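Long-range contacts in plasma serine protease inhibitor (Homo sapiens, PDB 3DY0), which inhibits serine proteases irreversibly in blood plasma and other body fluids, in a heparin-dependent manner, as a member of the serpin family: residues Pro198-Glu203 with Leu265-Phe270; Val161-Tyr166 with Thr330-Thr335; Asn28-Pro33 with Ala315-Asp320; Asn213-Val218 with Leu233-Lys238; Ile167-Lys172 with Ser322-Ala327. All coordinates share one frame; numbering follows the deposited sequence.

Contact 1 (Pro198-Glu203 with Leu265-Phe270); sequences PMMSRE and LYLPKF
Met200 meets Leu267 and Lys269 across an antiparallel pair of strands, and its chain hugs the partner backbone. CB lies 3.1 Å from Leu267 O, and CG touches the same oxygen while reaching Lys269 CB at 4.0 Å. SD stays beside Lys269 CB; the bend at chi3 (-67°) then brings CE back to Leu267 CD2 at 3.9 Å and close to Pro268 O. On the other face of the sheet Met199 lies alongside Pro268, with SD 3.6 Å from Pro268 CD. There the CB of Ser201 sits over one face of the Tyr266 ring, 3.3 Å from CE1, while Met199 CG meets the ring near its edge. The hydroxyls of Ser201 and Tyr266 turn elsewhere, to Gly181 O and Glu264. Five backbone hydrogen bonds join the strands. The pairs Met200-Leu267 and Arg202-Leu265 are each bonded in both directions, and Lys269 N gives a nearly straight bond of 2.9 Å to Pro198 O. The strands belong to serpin sheet C, where Leu265 and Tyr266 also pair with the bound peptide. Backbone bonds set the register, though three donors stand well above the carbonyl plane, while thioether, proline and aromatic contacts pack both faces without a charged pair between the segments.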
# COMPACT_ATOMS: atom_id res chain seq x y z
N PRO A 198 19.60 -13.51 7.28
CA PRO A 198 20.75 -12.66 7.57
C PRO A 198 20.21 -11.66 8.59
O PRO A 198 19.24 -10.95 8.30
CB PRO A 198 21.04 -11.98 6.22
CG PRO A 198 20.31 -12.82 5.20
CD PRO A 198 19.07 -13.24 5.93
N MET A 199 20.79 -11.62 9.78
CA MET A 199 20.31 -10.71 10.82
C MET A 199 21.24 -9.52 10.96
O MET A 199 22.41 -9.67 11.33
CB MET A 199 20.22 -11.46 12.16
CG MET A 199 19.57 -10.68 13.29
SD MET A 199 17.78 -10.48 13.10
CE MET A 199 17.21 -12.15 13.44
N MET A 200 20.72 -8.33 10.66
CA MET A 200 21.49 -7.10 10.77
C MET A 200 21.47 -6.67 12.22
O MET A 200 20.60 -7.09 12.98
CB MET A 200 20.87 -5.99 9.92
CG MET A 200 20.53 -6.40 8.50
SD MET A 200 19.94 -5.01 7.54
CE MET A 200 18.37 -4.64 8.36
N SER A 201 22.42 -5.83 12.61
CA SER A 201 22.46 -5.36 13.98
C SER A 201 23.16 -4.03 14.14
O SER A 201 24.11 -3.72 13.42
CB SER A 201 23.14 -6.39 14.88
OG SER A 201 24.53 -6.45 14.61
N ARG A 202 22.68 -3.24 15.09
CA ARG A 202 23.27 -1.93 15.37
C ARG A 202 22.83 -1.45 16.74
O ARG A 202 21.63 -1.39 17.03
CB ARG A 202 22.85 -0.92 14.30
CG ARG A 202 23.46 0.46 14.47
CD ARG A 202 22.42 1.51 14.80
NE ARG A 202 21.58 1.84 13.65
CZ ARG A 202 20.57 2.71 13.69
NH1 ARG A 202 20.27 3.33 14.82
NH2 ARG A 202 19.86 2.96 12.60
N GLU A 203 23.79 -1.11 17.59
CA GLU A 203 23.48 -0.61 18.93
C GLU A 203 23.40 0.89 18.74
O GLU A 203 24.32 1.51 18.20
CB GLU A 203 24.59 -0.97 19.91
CG GLU A 203 24.23 -0.65 21.36
CD GLU A 203 25.33 -0.99 22.33
OE1 GLU A 203 25.73 -2.17 22.39
OE2 GLU A 203 25.79 -0.08 23.05
N LEU A 265 19.86 -3.46 18.62
CA LEU A 265 18.83 -3.94 17.70
C LEU A 265 19.29 -4.95 16.67
O LEU A 265 20.28 -4.74 15.98
CB LEU A 265 18.20 -2.75 16.97
CG LEU A 265 17.10 -3.07 15.96
CD1 LEU A 265 15.87 -3.61 16.69
CD2 LEU A 265 16.74 -1.82 15.17
N TYR A 266 18.53 -6.04 16.56
CA TYR A 266 18.79 -7.09 15.59
C TYR A 266 17.56 -7.15 14.70
O TYR A 266 16.46 -7.43 15.16
CB TYR A 266 19.03 -8.42 16.31
CG TYR A 266 20.38 -8.48 16.99
CD1 TYR A 266 21.50 -8.99 16.32
CD2 TYR A 266 20.56 -7.99 18.28
CE1 TYR A 266 22.75 -9.00 16.92
CE2 TYR A 266 21.81 -8.00 18.89
CZ TYR A 266 22.90 -8.50 18.20
OH TYR A 266 24.15 -8.50 18.80
N LEU A 267 17.75 -6.87 13.41
CA LEU A 267 16.66 -6.85 12.45
C LEU A 267 17.08 -7.60 11.20
O LEU A 267 18.15 -7.37 10.65
CB LEU A 267 16.35 -5.40 12.07
CG LEU A 267 15.21 -5.15 11.08
CD1 LEU A 267 13.88 -5.37 11.76
CD2 LEU A 267 15.30 -3.71 10.56
N PRO A 268 16.22 -8.51 10.72
CA PRO A 268 16.60 -9.25 9.53
C PRO A 268 16.65 -8.42 8.25
O PRO A 268 15.94 -7.42 8.10
CB PRO A 268 15.50 -10.31 9.41
CG PRO A 268 14.98 -10.46 10.80
CD PRO A 268 14.98 -9.05 11.31
N LYS A 269 17.53 -8.84 7.34
CA LYS A 269 17.62 -8.20 6.03
C LYS A 269 16.57 -9.04 5.31
O LYS A 269 16.61 -10.27 5.37
CB LYS A 269 18.99 -8.43 5.40
CG LYS A 269 19.13 -7.81 4.02
CD LYS A 269 20.32 -8.37 3.26
CE LYS A 269 21.62 -8.16 4.01
NZ LYS A 269 22.76 -8.73 3.25
N PHE A 270 15.63 -8.39 4.64
CA PHE A 270 14.59 -9.14 3.96
C PHE A 270 13.94 -8.46 2.78
O PHE A 270 14.06 -7.26 2.58
CB PHE A 270 13.49 -9.50 4.98
CG PHE A 270 12.73 -8.30 5.50
CD1 PHE A 270 11.65 -7.78 4.78
CD2 PHE A 270 13.10 -7.67 6.68
CE1 PHE A 270 10.96 -6.65 5.23
CE2 PHE A 270 12.42 -6.54 7.14
CZ PHE A 270 11.35 -6.03 6.41

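Contact 2 (Val161-Tyr166 with Thr330-Thr335); sequences VIMVNY and TGTIFT
Val161 and Phe334 pair in an antiparallel ladder in which Phe334 N bonds to Val161 O at 2.8 Å. The same carbonyl oxygen lies in the plane of the Phe334 ring at its edge, 3.4 Å from CD1, and Val161 CB packs against CD1 as well. Phe334 CG is anti to the carbonyl carbon (chi1 -60°), a setting that carries the ring back along the strand to Met163 CB, 4.1 Å from CE1. Met163 runs beside Thr332 and ends with CE 3.9 Å from Thr332 OG1. On the other face Ile162 and Ile333 lie side by side, CG1 to CG1 at 4.0 Å, and Gly331 stands opposite Val164. Met163-Thr332 and Asn165-Thr330 are each bonded both ways through the backbone. Water 1 donates to Met163 O at 3.0 Å and also bonds Thr332 OG1, tying this buried hydroxyl to the neighbouring strand. Farther out, Ser35 OG bonds both Asn165 OD1 and Thr330 OG1, His313 ND1 reaches Thr330 OG1, and Asn95 OD1 takes Asn165 ND2: a polar cluster of the kind found in the serpin shutter. Strand 323-335, the inserted reactive centre loop, lies in sheet A between strands 159-172 and 307-319. Helix 33-45 packs under Met163 and Asn165, and helix 129-143 against Ile162 and Val164.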
# COMPACT_ATOMS: atom_id res chain seq x y z
N VAL A 161 -10.95 0.07 -20.20
CA VAL A 161 -10.22 1.11 -19.48
C VAL A 161 -9.48 0.48 -18.31
O VAL A 161 -10.00 -0.41 -17.65
CB VAL A 161 -11.17 2.18 -18.88
CG1 VAL A 161 -10.36 3.24 -18.14
CG2 VAL A 161 -12.03 2.82 -19.97
N ILE A 162 -8.27 0.95 -18.07
CA ILE A 162 -7.50 0.49 -16.92
C ILE A 162 -6.93 1.73 -16.27
O ILE A 162 -6.22 2.52 -16.90
CB ILE A 162 -6.35 -0.48 -17.30
CG1 ILE A 162 -6.94 -1.78 -17.86
CG2 ILE A 162 -5.51 -0.79 -16.05
CD1 ILE A 162 -5.91 -2.87 -18.14
N MET A 163 -7.28 1.92 -15.00
CA MET A 163 -6.81 3.07 -14.23
C MET A 163 -5.66 2.58 -13.38
O MET A 163 -5.79 1.59 -12.66
CB MET A 163 -7.94 3.60 -13.35
CG MET A 163 -7.55 4.78 -12.49
SD MET A 163 -9.01 5.47 -11.69
CE MET A 163 -9.45 4.12 -10.59
N VAL A 164 -4.53 3.28 -13.46
CA VAL A 164 -3.34 2.89 -12.73
C VAL A 164 -2.84 3.91 -11.73
O VAL A 164 -2.84 5.11 -11.99
CB VAL A 164 -2.18 2.60 -13.71
CG1 VAL A 164 -0.88 2.31 -12.94
CG2 VAL A 164 -2.54 1.43 -14.62
N ASN A 165 -2.44 3.41 -10.56
CA ASN A 165 -1.80 4.24 -9.56
C ASN A 165 -0.51 3.52 -9.25
O ASN A 165 -0.47 2.29 -9.21
CB ASN A 165 -2.59 4.37 -8.26
CG ASN A 165 -1.75 4.99 -7.14
OD1 ASN A 165 -1.05 4.29 -6.42
ND2 ASN A 165 -1.78 6.31 -7.04
N TYR A 166 0.56 4.29 -9.05
CA TYR A 166 1.84 3.70 -8.71
C TYR A 166 2.47 4.53 -7.62
O TYR A 166 2.17 5.71 -7.46
CB TYR A 166 2.77 3.68 -9.93
CG TYR A 166 3.16 5.06 -10.42
CD1 TYR A 166 4.17 5.79 -9.79
CD2 TYR A 166 2.48 5.65 -11.47
CE1 TYR A 166 4.49 7.08 -10.21
CE2 TYR A 166 2.79 6.94 -11.90
CZ TYR A 166 3.79 7.65 -11.26
OH TYR A 166 4.08 8.93 -11.66
N THR A 330 -1.55 -0.26 -8.40
CA THR A 330 -2.91 -0.77 -8.35
C THR A 330 -3.51 -0.54 -9.73
O THR A 330 -3.47 0.57 -10.25
CB THR A 330 -3.75 -0.02 -7.29
OG1 THR A 330 -3.13 -0.14 -6.01
CG2 THR A 330 -5.16 -0.58 -7.22
N GLY A 331 -4.02 -1.61 -10.32
CA GLY A 331 -4.63 -1.50 -11.64
C GLY A 331 -6.11 -1.82 -11.54
O GLY A 331 -6.48 -2.94 -11.19
N THR A 332 -6.94 -0.82 -11.81
CA THR A 332 -8.39 -1.00 -11.75
C THR A 332 -8.87 -1.20 -13.18
O THR A 332 -8.77 -0.29 -14.01
CB THR A 332 -9.06 0.23 -11.11
OG1 THR A 332 -8.57 0.40 -9.77
CG2 THR A 332 -10.56 0.06 -11.07
N ILE A 333 -9.38 -2.39 -13.46
CA ILE A 333 -9.82 -2.75 -14.80
C ILE A 333 -11.33 -2.65 -15.02
O ILE A 333 -12.11 -3.23 -14.28
CB ILE A 333 -9.35 -4.19 -15.13
CG1 ILE A 333 -7.85 -4.31 -14.88
CG2 ILE A 333 -9.70 -4.53 -16.58
CD1 ILE A 333 -7.28 -5.71 -15.10
N PHE A 334 -11.71 -1.90 -16.06
CA PHE A 334 -13.12 -1.71 -16.41
C PHE A 334 -13.47 -2.50 -17.66
O PHE A 334 -12.67 -2.56 -18.60
CB PHE A 334 -13.44 -0.24 -16.69
CG PHE A 334 -13.17 0.69 -15.54
CD1 PHE A 334 -11.88 1.11 -15.26
CD2 PHE A 334 -14.21 1.15 -14.75
CE1 PHE A 334 -11.63 1.99 -14.21
CE2 PHE A 334 -13.97 2.03 -13.69
CZ PHE A 334 -12.68 2.45 -13.42
N THR A 335 -14.66 -3.09 -17.67
CA THR A 335 -15.13 -3.87 -18.82
C THR A 335 -16.57 -3.48 -19.16
O THR A 335 -17.26 -2.86 -18.35
CB THR A 335 -15.10 -5.39 -18.53
OG1 THR A 335 -15.96 -5.68 -17.42
CG2 THR A 335 -13.69 -5.85 -18.21
O HOH W 1 -6.26 2.07 -9.78

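Contact 3 (Asn28-Pro33 with Ala315-Asp320); sequences NIFFSP and AVVEVD
The Phe30 ring receives Val317 on one face: CG1 lies 3.8 Å from the centroid, 11° off the ring normal, in a CH-pi contact over the centre of the ring. Val317 CB lies over the face near its outer end, 3.3 Å from Phe30 CZ, so the fit here is tight. At the edge, in the plane of the ring, stands the carbonyl carbon of Ala315, while Val316 O approaches Phe30 CE2 obliquely at 3.4 Å. Phe30 CG is anti to the backbone N (chi1 -165°), which sends the ring out toward strand 307-319. Val317 in turn holds CG1 between its backbone N and carbonyl carbon, placing that methyl over the aromatic face. Ala315 CB lies obliquely to the ring, 3.6 Å from both Phe30 CD2 and Phe30 O, and touches Phe31 CA. No hydrogen bond passes between the segments, and their strands run at 107° to each other. Ser32 is the N-cap of helix 33-45; its OG bonds Ser35 N and the backbone of the bound peptide, and its N bonds His313. Residues 29-31 pair with the bound peptide. Such crossing is typical of the serpin fold, where sheet B packs behind sheet A beside the shutter.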
# COMPACT_ATOMS: atom_id res chain seq x y z
N ASN A 28 3.25 -13.88 4.40
CA ASN A 28 3.70 -12.49 4.39
C ASN A 28 2.57 -11.65 3.82
O ASN A 28 1.81 -12.11 2.96
CB ASN A 28 4.93 -12.30 3.50
CG ASN A 28 6.17 -12.96 4.05
OD1 ASN A 28 6.36 -13.04 5.27
ND2 ASN A 28 7.03 -13.43 3.16
N ILE A 29 2.47 -10.42 4.30
CA ILE A 29 1.47 -9.48 3.84
C ILE A 29 2.22 -8.19 3.53
O ILE A 29 3.11 -7.80 4.28
CB ILE A 29 0.43 -9.13 4.92
CG1 ILE A 29 -0.31 -10.39 5.37
CG2 ILE A 29 -0.56 -8.11 4.38
CD1 ILE A 29 -1.27 -10.14 6.50
N PHE A 30 1.89 -7.55 2.42
CA PHE A 30 2.53 -6.29 2.08
C PHE A 30 1.74 -5.53 1.04
O PHE A 30 1.46 -6.05 -0.04
CB PHE A 30 3.97 -6.48 1.59
CG PHE A 30 4.77 -5.21 1.58
CD1 PHE A 30 5.17 -4.62 2.78
CD2 PHE A 30 5.04 -4.54 0.39
CE1 PHE A 30 5.83 -3.39 2.79
CE2 PHE A 30 5.70 -3.31 0.39
CZ PHE A 30 6.09 -2.73 1.59
N PHE A 31 1.38 -4.30 1.37
CA PHE A 31 0.63 -3.47 0.43
C PHE A 31 0.82 -2.00 0.72
O PHE A 31 1.38 -1.64 1.76
CB PHE A 31 -0.87 -3.83 0.45
CG PHE A 31 -1.59 -3.46 1.73
CD1 PHE A 31 -1.49 -4.28 2.86
CD2 PHE A 31 -2.41 -2.33 1.79
CE1 PHE A 31 -2.20 -3.98 4.03
CE2 PHE A 31 -3.13 -2.02 2.96
CZ PHE A 31 -3.02 -2.85 4.08
N SER A 32 0.37 -1.16 -0.20
CA SER A 32 0.46 0.28 -0.02
C SER A 32 -0.93 0.84 0.21
O SER A 32 -1.75 0.92 -0.71
CB SER A 32 1.06 0.98 -1.24
OG SER A 32 0.95 2.39 -1.09
N PRO A 33 -1.23 1.25 1.45
CA PRO A 33 -2.55 1.80 1.75
C PRO A 33 -2.88 3.02 0.88
O PRO A 33 -3.99 3.14 0.37
CB PRO A 33 -2.44 2.16 3.24
CG PRO A 33 -1.52 1.09 3.76
CD PRO A 33 -0.44 1.05 2.69
N ALA A 315 2.79 -5.16 -4.53
CA ALA A 315 3.66 -4.33 -3.72
C ALA A 315 4.89 -5.13 -3.32
O ALA A 315 4.80 -6.33 -3.04
CB ALA A 315 2.91 -3.87 -2.47
N VAL A 316 6.05 -4.47 -3.30
CA VAL A 316 7.29 -5.14 -2.94
C VAL A 316 8.12 -4.25 -2.03
O VAL A 316 8.00 -3.02 -2.06
CB VAL A 316 8.15 -5.48 -4.19
CG1 VAL A 316 7.36 -6.33 -5.17
CG2 VAL A 316 8.64 -4.21 -4.86
N VAL A 317 8.95 -4.87 -1.20
CA VAL A 317 9.83 -4.12 -0.31
C VAL A 317 11.15 -4.85 -0.13
O VAL A 317 11.18 -6.08 -0.10
CB VAL A 317 9.18 -3.89 1.09
CG1 VAL A 317 8.98 -5.20 1.81
CG2 VAL A 317 10.07 -2.94 1.91
N GLU A 318 12.22 -4.08 -0.04
CA GLU A 318 13.56 -4.61 0.18
C GLU A 318 14.13 -3.82 1.35
O GLU A 318 14.17 -2.59 1.30
CB GLU A 318 14.45 -4.38 -1.05
CG GLU A 318 13.92 -4.97 -2.33
CD GLU A 318 14.69 -4.51 -3.55
OE1 GLU A 318 14.34 -4.92 -4.67
OE2 GLU A 318 15.66 -3.73 -3.39
N VAL A 319 14.56 -4.52 2.39
CA VAL A 319 15.15 -3.88 3.56
C VAL A 319 16.54 -4.46 3.74
O VAL A 319 16.71 -5.67 3.83
CB VAL A 319 14.34 -4.18 4.84
CG1 VAL A 319 15.14 -3.79 6.08
CG2 VAL A 319 13.02 -3.42 4.79
N ASP A 320 17.55 -3.59 3.77
CA ASP A 320 18.91 -4.05 3.98
C ASP A 320 19.70 -3.09 4.85
O ASP A 320 19.13 -2.19 5.47
CB ASP A 320 19.63 -4.31 2.65
CG ASP A 320 19.68 -3.10 1.74
OD1 ASP A 320 19.55 -1.96 2.23
OD2 ASP A 320 19.88 -3.30 0.52

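Contact 4 (Asn213-Val218 with Leu233-Lys238); sequences NLSCRV and LPSEGK
Ser235 N binds Ser215 O at 2.9 Å, and in one conformer of Ser235 the two hydroxyls hydrogen-bond, their OG atoms 2.8 Å apart. Ser215 OG, anti to the backbone N (chi1 -159°), meets that of Ser235 tip to tip. The tight side lies next to this, where Cys216 CB rests 3.7 Å from Pro234 CA and 3.5 Å from Leu233 O, the two CA atoms being only 4.0 Å apart. Trp254 and Val242, from helices 248-257 and 239-245, pack on the buried Cys216. Arg217 and Leu233 bond each other in both directions, closing the open ends of the hairpin formed by strands 216-222 and 228-234, part of serpin sheet B. Ser215 and Cys216, together facing Asp211, make a G1 beta bulge at the entry of the first strand. The outer side is looser: Lys238 CG approaches Ser215 OG at 4.0 Å, and its amine reaches away to Gln241. The extended chain of Arg217 reaches water 2, which accepts from NH2 at 2.9 Å and donates to Leu233 O. A type II turn from Ser235 to Lys238 leads to helix 239-245, and Asn213, an N-glycosylation site, lies with Lys249 and Lys253 at the bound heparin.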
# COMPACT_ATOMS: atom_id res chain seq x y z
N ASN A 213 -0.81 -2.83 26.41
CA ASN A 213 -2.22 -3.05 26.08
C ASN A 213 -2.35 -4.11 24.99
O ASN A 213 -3.12 -5.06 25.12
CB ASN A 213 -2.86 -1.74 25.62
CG ASN A 213 -4.28 -1.93 25.13
OD1 ASN A 213 -5.12 -2.48 25.84
ND2 ASN A 213 -4.56 -1.46 23.92
N LEU A 214 -1.59 -3.95 23.91
CA LEU A 214 -1.64 -4.90 22.81
C LEU A 214 -0.58 -5.99 22.99
O LEU A 214 -0.66 -7.05 22.37
CB LEU A 214 -1.43 -4.19 21.48
CG LEU A 214 -2.58 -3.25 21.08
CD1 LEU A 214 -2.29 -2.65 19.72
CD2 LEU A 214 -3.89 -4.03 21.07
N SER A 215 0.39 -5.71 23.86
CA SER A 215 1.47 -6.64 24.16
C SER A 215 2.45 -6.76 23.00
O SER A 215 2.56 -7.80 22.35
CB SER A 215 0.93 -8.02 24.54
OG SER A 215 1.89 -8.74 25.28
N CYS A 216 3.18 -5.68 22.76
CA CYS A 216 4.17 -5.65 21.68
C CYS A 216 5.18 -4.55 21.94
O CYS A 216 4.93 -3.62 22.71
CB CYS A 216 3.48 -5.41 20.33
SG CYS A 216 2.56 -3.84 20.19
N ARG A 217 6.34 -4.68 21.31
CA ARG A 217 7.39 -3.68 21.41
C ARG A 217 7.37 -2.96 20.07
O ARG A 217 7.24 -3.59 19.02
CB ARG A 217 8.76 -4.33 21.64
CG ARG A 217 8.94 -4.92 23.03
CD ARG A 217 10.38 -5.34 23.22
NE ARG A 217 10.66 -5.81 24.58
CZ ARG A 217 10.46 -7.05 25.01
NH1 ARG A 217 10.75 -7.37 26.26
NH2 ARG A 217 9.96 -7.97 24.19
N VAL A 218 7.49 -1.65 20.12
CA VAL A 218 7.47 -0.84 18.92
C VAL A 218 8.77 -0.06 18.81
O VAL A 218 9.17 0.62 19.75
CB VAL A 218 6.29 0.18 18.96
CG1 VAL A 218 6.27 1.02 17.70
CG2 VAL A 218 4.97 -0.57 19.14
N LEU A 233 7.05 -5.86 17.19
CA LEU A 233 7.30 -7.24 17.60
C LEU A 233 6.32 -7.65 18.69
O LEU A 233 6.45 -7.25 19.85
CB LEU A 233 8.73 -7.40 18.13
CG LEU A 233 9.16 -8.83 18.47
CD1 LEU A 233 9.25 -9.64 17.19
CD2 LEU A 233 10.51 -8.81 19.18
N PRO A 234 5.30 -8.44 18.34
CA PRO A 234 4.33 -8.88 19.35
C PRO A 234 5.00 -9.82 20.33
O PRO A 234 5.98 -10.50 19.98
CB PRO A 234 3.28 -9.63 18.53
CG PRO A 234 3.41 -9.05 17.15
CD PRO A 234 4.90 -8.90 17.00
N SER A 235 4.49 -9.87 21.55
CA SER A 235 5.02 -10.79 22.55
C SER A 235 4.72 -12.19 22.02
O SER A 235 3.94 -12.34 21.08
CB SER A 235 4.31 -10.61 23.89
OG SER A 235 4.51 -9.32 24.43
N GLU A 236 5.34 -13.20 22.62
CA GLU A 236 5.11 -14.57 22.20
C GLU A 236 3.61 -14.87 22.18
O GLU A 236 2.90 -14.59 23.15
CB GLU A 236 5.81 -15.54 23.17
CG GLU A 236 5.86 -16.98 22.70
CD GLU A 236 6.83 -17.20 21.55
OE1 GLU A 236 8.03 -16.92 21.73
OE2 GLU A 236 6.39 -17.66 20.48
N GLY A 237 3.14 -15.40 21.05
CA GLY A 237 1.73 -15.75 20.90
C GLY A 237 0.72 -14.63 20.79
O GLY A 237 -0.48 -14.88 20.83
N LYS A 238 1.18 -13.39 20.62
CA LYS A 238 0.26 -12.27 20.56
C LYS A 238 0.11 -11.55 19.22
O LYS A 238 -0.45 -10.46 19.18
CB LYS A 238 0.63 -11.24 21.63
CG LYS A 238 0.51 -11.77 23.07
CD LYS A 238 -0.93 -12.10 23.42
CE LYS A 238 -1.06 -12.52 24.88
NZ LYS A 238 -2.49 -12.72 25.25
O HOH W 2 7.93 -8.10 22.06

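Contact 5 (Ile167-Lys172 with Ser322-Ala327); sequences IFFKAK and SGTRAA
Phe169 and Ala326 carry the shortest of four backbone hydrogen bonds in this antiparallel ladder, 2.7 Å from Phe169 N to Ala326 O, with the return bond from Ala326 N to Phe169 O. Ala171 and Thr324 form a second doubly bonded pair, both N-H groups pointing almost straight down the opposing carbonyls. CA-H...O contacts fill the intervals, among them Ala327 CA to Ile167 O at 3.2 Å. Gly323, lacking a beta carbon, brings its CA to 4.1 Å from Lys172 CA. Apolar contacts are modest: Phe168 CD1 meets Ala327 CB at 4.1 Å, and on the other face Phe169 CD1 comes to 4.3 Å from Ala326 CB. Among charged residues it is the aliphatic parts that touch, Lys170 CG against Arg325 CG at 3.7 Å. Bends at chi2 (77°) and chi3 (56°) fold Arg325 back along its own strand, and its NH1 forms salt bridges with Glu318 and Asp320, which would probably ease the repulsion between Arg325 and Lys170. Water 3 lies in the guanidinium plane, accepts from Arg325 NH2 at 2.9 Å and donates to Ala171 O. The inserted reactive loop begins here, at the serpin breach. Strand 90-99 pairs with 167-172 on the side away from 322-327, strand 307-319 flanks 322-327, and Tyr223 meets the Phe169 ring edge-to-face and bonds Thr324 OG1.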
# COMPACT_ATOMS: atom_id res chain seq x y z
N ILE A 167 3.34 3.89 -6.84
CA ILE A 167 4.06 4.57 -5.79
C ILE A 167 5.45 3.95 -5.73
O ILE A 167 5.62 2.73 -5.85
CB ILE A 167 3.34 4.43 -4.41
CG1 ILE A 167 4.15 5.15 -3.33
CG2 ILE A 167 3.13 2.96 -4.06
CD1 ILE A 167 3.44 5.24 -1.98
N PHE A 168 6.46 4.81 -5.59
CA PHE A 168 7.84 4.35 -5.50
C PHE A 168 8.53 5.07 -4.35
O PHE A 168 8.48 6.30 -4.26
CB PHE A 168 8.62 4.62 -6.79
CG PHE A 168 10.07 4.24 -6.70
CD1 PHE A 168 10.46 2.90 -6.81
CD2 PHE A 168 11.04 5.20 -6.44
CE1 PHE A 168 11.79 2.53 -6.66
CE2 PHE A 168 12.38 4.84 -6.30
CZ PHE A 168 12.76 3.50 -6.40
N PHE A 169 9.18 4.30 -3.48
CA PHE A 169 9.88 4.84 -2.32
C PHE A 169 11.29 4.27 -2.20
O PHE A 169 11.49 3.06 -2.29
CB PHE A 169 9.08 4.53 -1.05
CG PHE A 169 9.79 4.86 0.24
CD1 PHE A 169 10.55 3.89 0.90
CD2 PHE A 169 9.67 6.12 0.81
CE1 PHE A 169 11.17 4.18 2.11
CE2 PHE A 169 10.29 6.41 2.03
CZ PHE A 169 11.04 5.44 2.68
N LYS A 170 12.27 5.14 -2.02
CA LYS A 170 13.64 4.70 -1.84
C LYS A 170 14.30 5.67 -0.88
O LYS A 170 14.29 6.87 -1.11
CB LYS A 170 14.41 4.68 -3.16
CG LYS A 170 15.87 4.28 -2.97
CD LYS A 170 16.63 4.21 -4.29
CE LYS A 170 18.11 3.94 -4.05
NZ LYS A 170 18.89 3.95 -5.31
N ALA A 171 14.86 5.14 0.19
CA ALA A 171 15.52 5.98 1.17
C ALA A 171 16.63 5.24 1.89
O ALA A 171 16.57 4.03 2.06
CB ALA A 171 14.51 6.50 2.17
N LYS A 172 17.64 5.99 2.30
CA LYS A 172 18.74 5.42 3.07
C LYS A 172 18.33 5.58 4.52
O LYS A 172 17.59 6.50 4.85
CB LYS A 172 20.03 6.21 2.84
CG LYS A 172 20.55 6.19 1.42
CD LYS A 172 21.73 7.14 1.30
CE LYS A 172 22.34 7.07 -0.10
NZ LYS A 172 23.46 8.03 -0.24
N SER A 322 21.70 -0.64 4.11
CA SER A 322 21.73 0.75 3.66
C SER A 322 20.41 1.49 3.77
O SER A 322 20.39 2.70 4.00
CB SER A 322 22.23 0.82 2.22
OG SER A 322 21.27 0.30 1.32
N GLY A 323 19.29 0.78 3.60
CA GLY A 323 18.01 1.45 3.68
C GLY A 323 16.85 0.59 3.25
O GLY A 323 16.81 -0.60 3.54
N THR A 324 15.91 1.20 2.54
CA THR A 324 14.71 0.52 2.07
C THR A 324 14.24 1.00 0.71
O THR A 324 14.32 2.18 0.39
CB THR A 324 13.54 0.74 3.07
OG1 THR A 324 13.87 0.15 4.34
CG2 THR A 324 12.24 0.13 2.54
N ARG A 325 13.77 0.06 -0.10
CA ARG A 325 13.18 0.39 -1.39
C ARG A 325 11.82 -0.29 -1.31
O ARG A 325 11.73 -1.45 -0.88
CB ARG A 325 13.96 -0.19 -2.58
CG ARG A 325 15.14 0.65 -3.02
CD ARG A 325 16.30 0.46 -2.08
NE ARG A 325 16.65 -0.95 -1.98
CZ ARG A 325 17.45 -1.47 -1.06
NH1 ARG A 325 17.70 -2.77 -1.06
NH2 ARG A 325 17.99 -0.69 -0.13
N ALA A 326 10.77 0.43 -1.68
CA ALA A 326 9.42 -0.13 -1.66
C ALA A 326 8.65 0.45 -2.82
O ALA A 326 8.84 1.61 -3.19
CB ALA A 326 8.72 0.20 -0.34
N ALA A 327 7.77 -0.35 -3.40
CA ALA A 327 6.99 0.13 -4.52
C ALA A 327 5.71 -0.65 -4.61
O ALA A 327 5.60 -1.74 -4.07
CB ALA A 327 7.78 -0.02 -5.81
O HOH W 3 18.12 2.21 0.05

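Contacts 2 and 5 hold the same two strands, 159-172 and 323-335, at successive places along sheet A, yet differ in chemistry: contact 2 is wholly buried, with a polar cluster beneath it, whereas contact 5 reaches the surface through lysines and an arginine. The centre of contact 3 lies nearest the chain centre, about 9 Å away; it has no hydrogen bond between its segments, rests mainly on apolar packing, and meets contact 5 where Val316 N probably bonds Ala327 O. Contact 1 joins contact 3 through Phe270 and Val319 where strands 259-277 and 307-319 pair. Contacts 1 and 4 are partly buried, far from contact 2, their centres each 37 Å from its own.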